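Local coordinates for abhydrolase domain-containing protein (Exiguobacterium antarcticum, PDB 5H3H) that probably hydrolyses carboxylic esters, and perhaps also makes or breaks peracids, as a serine esterase of the alpha/beta hydrolase fold, at residues 241-246 against 252-257. Numbering follows the deposited sequence.
Sequences EVFEES and LDEREK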
loop_
_atom_site.group_PDB
_atom_site.type_symbol
_atom_site.label_atom_id
_atom_site.label_comp_id
_atom_site.label_asym_id
_atom_site.label_seq_id
_atom_site.Cartn_x
_atom_site.Cartn_y
_atom_site.Cartn_z
ATOM N N GLU B 241 8.618 19.146 15.659
ATOM C CA GLU B 241 8.530 20.505 16.198
ATOM C C GLU B 241 7.647 20.547 17.453
ATOM O O GLU B 241 6.451 20.324 17.379
ATOM C CB GLU B 241 8.002 21.508 15.166
ATOM C CG GLU B 241 9.105 22.263 14.390
ATOM C CD GLU B 241 9.866 23.380 15.147
ATOM O OE1 GLU B 241 9.281 24.158 15.943
ATOM O OE2 GLU B 241 11.080 23.512 14.904
ATOM N N VAL B 242 8.248 20.915 18.577
ATOM C CA VAL B 242 7.619 20.895 19.879
ATOM C C VAL B 242 6.962 22.260 20.051
ATOM O O VAL B 242 7.595 23.298 19.906
ATOM C CB VAL B 242 8.677 20.666 20.988
ATOM C CG1 VAL B 242 8.048 20.590 22.383
ATOM C CG2 VAL B 242 9.484 19.384 20.716
ATOM N N PHE B 243 5.713 22.243 20.468
ATOM C CA PHE B 243 4.981 23.432 20.756
ATOM C C PHE B 243 5.021 23.592 22.268
ATOM O O PHE B 243 4.320 22.903 22.991
ATOM C CB PHE B 243 3.583 23.364 20.115
ATOM C CG PHE B 243 3.643 23.626 18.625
ATOM C CD1 PHE B 243 4.199 22.687 17.770
ATOM C CD2 PHE B 243 3.267 24.827 18.110
ATOM C CE1 PHE B 243 4.328 22.931 16.405
ATOM C CE2 PHE B 243 3.404 25.092 16.753
ATOM C CZ PHE B 243 3.911 24.121 15.898
ATOM N N GLU B 244 5.856 24.519 22.730
ATOM C CA GLU B 244 6.204 24.606 24.166
ATOM C C GLU B 244 5.070 25.142 24.973
ATOM O O GLU B 244 4.954 24.851 26.170
ATOM C CB GLU B 244 7.426 25.532 24.417
ATOM C CG GLU B 244 8.670 25.212 23.573
ATOM C CD GLU B 244 9.518 24.053 24.104
ATOM O OE1 GLU B 244 9.060 23.206 24.944
ATOM O OE2 GLU B 244 10.682 24.000 23.661
ATOM N N GLU B 245 4.234 25.953 24.331
ATOM C CA GLU B 245 3.236 26.701 25.015
ATOM C C GLU B 245 1.825 26.122 24.745
ATOM O O GLU B 245 0.833 26.728 25.136
ATOM C CB GLU B 245 3.343 28.189 24.582
ATOM C CG GLU B 245 4.706 28.857 24.838
ATOM C CD GLU B 245 4.935 30.163 24.072
ATOM O OE1 GLU B 245 3.954 30.888 23.782
ATOM O OE2 GLU B 245 6.119 30.520 23.786
ATOM N N SER B 246 1.730 24.912 24.181
ATOM C CA SER B 246 0.458 24.393 23.711
ATOM C C SER B 246 0.074 23.107 24.361
ATOM O O SER B 246 0.915 22.263 24.637
ATOM C CB SER B 246 0.500 24.128 22.191
ATOM O OG SER B 246 0.771 25.329 21.515
ATOM N N LEU B 252 -4.986 26.825 18.119
ATOM C CA LEU B 252 -5.308 28.054 18.813
ATOM C C LEU B 252 -4.329 28.474 19.928
ATOM O O LEU B 252 -4.133 29.668 20.140
ATOM C CB LEU B 252 -6.684 27.917 19.451
ATOM C CG LEU B 252 -7.896 27.586 18.602
ATOM C CD1 LEU B 252 -9.109 27.593 19.524
ATOM C CD2 LEU B 252 -8.073 28.566 17.457
ATOM N N ASP B 253 -3.768 27.528 20.689
ATOM C CA ASP B 253 -2.811 27.870 21.751
ATOM C C ASP B 253 -1.586 28.649 21.174
ATOM O O ASP B 253 -1.146 29.620 21.802
ATOM C CB ASP B 253 -2.300 26.615 22.519
ATOM C CG ASP B 253 -3.269 26.081 23.581
ATOM O OD1 ASP B 253 -4.136 26.801 24.099
ATOM O OD2 ASP B 253 -3.107 24.912 23.969
ATOM N N GLU B 254 -1.081 28.230 20.001
ATOM C CA GLU B 254 0.045 28.867 19.279
ATOM C C GLU B 254 -0.321 28.998 17.818
ATOM O O GLU B 254 0.372 28.548 16.926
ATOM C CB GLU B 254 1.390 28.095 19.441
ATOM C CG GLU B 254 2.052 28.244 20.841
ATOM C CD GLU B 254 3.356 27.420 21.070
ATOM O OE1 GLU B 254 3.299 26.309 21.713
ATOM O OE2 GLU B 254 4.436 27.860 20.602
ATOM N N ARG B 255 -1.445 29.652 17.606
ATOM C CA ARG B 255 -2.001 29.813 16.303
ATOM C C ARG B 255 -0.994 30.193 15.228
ATOM O O ARG B 255 -0.893 29.525 14.200
ATOM C CB ARG B 255 -3.132 30.837 16.314
ATOM C CG ARG B 255 -3.934 30.718 15.011
ATOM C CD ARG B 255 -4.425 31.972 14.329
ATOM N NE ARG B 255 -3.454 33.067 14.287
ATOM C CZ ARG B 255 -3.411 34.011 15.205
ATOM N NH1 ARG B 255 -4.244 33.960 16.238
ATOM N NH2 ARG B 255 -2.497 34.968 15.129
ATOM N N GLU B 256 -0.305 31.307 15.443
ATOM C CA GLU B 256 0.652 31.824 14.479
ATOM C C GLU B 256 1.802 30.876 14.178
ATOM O O GLU B 256 2.124 30.616 12.976
ATOM C CB GLU B 256 1.178 33.176 14.959
ATOM C CG GLU B 256 1.667 34.068 13.834
ATOM C CD GLU B 256 0.551 34.893 13.217
ATOM O OE1 GLU B 256 -0.621 34.446 13.235
ATOM O OE2 GLU B 256 0.838 35.997 12.697
ATOM N N LYS B 257 2.395 30.299 15.231
ATOM C CA LYS B 257 3.486 29.345 15.035
ATOM C C LYS B 257 3.001 28.058 14.315
ATOM O O LYS B 257 3.628 27.533 13.365
ATOM C CB LYS B 257 4.143 29.011 16.365
ATOM C CG LYS B 257 5.426 28.211 16.196
ATOM C CD LYS B 257 5.923 27.712 17.547
ATOM C CE LYS B 257 6.919 26.603 17.372
ATOM N NZ LYS B 257 7.403 26.099 18.691
#
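A single carboxylate oxygen, Glu254 OE1, is gripped from opposite faces of its plane by the type I turn Phe243-Ser246. The amide of Glu245 donates at 2.8 Å (N to OE1) from well above the plane, with an N-H...O angle of 144°; the hydroxyl of Ser246 approaches on the anti side, OG to OE1 2.7 Å. Two donors on one oxygen fix the rotation of the carboxylate and would be expected to stabilise its charge, although the Glu245 carboxylate stacks nearly parallel to it (planes 5° apart). A chain extended beyond CG carries the Glu254 head to the turn.

Lys257, extended along its whole length, passes along the CE2 side of the Phe243 ring, with CE over one face near its rim in a CH-pi contact. Its NZ lies 4.5 Å from the Phe243 ring centroid and 13° off the normal, a cation-pi geometry. The ammonium also donates to the strand carbonyl, Lys257 NZ to Val242 O 3.1 Å; its salt bridges to Glu241 and Glu254 are long.

Asp253 CB packs on Ser246 OG at 3.5 Å, and Asp253 OD2 accepts from the amides of Gly247 and Ala166. In this alpha/beta hydrolase fold the segments flank the loop bearing His248, a ligand-pocket residue and probably the triad histidine. The contact joins edge strand 239-243, paired with strand 211-217, to the junction of helices 250-253 and 255-267, with Glu254 at the latter's N-cap position but its side chain directed to the turn.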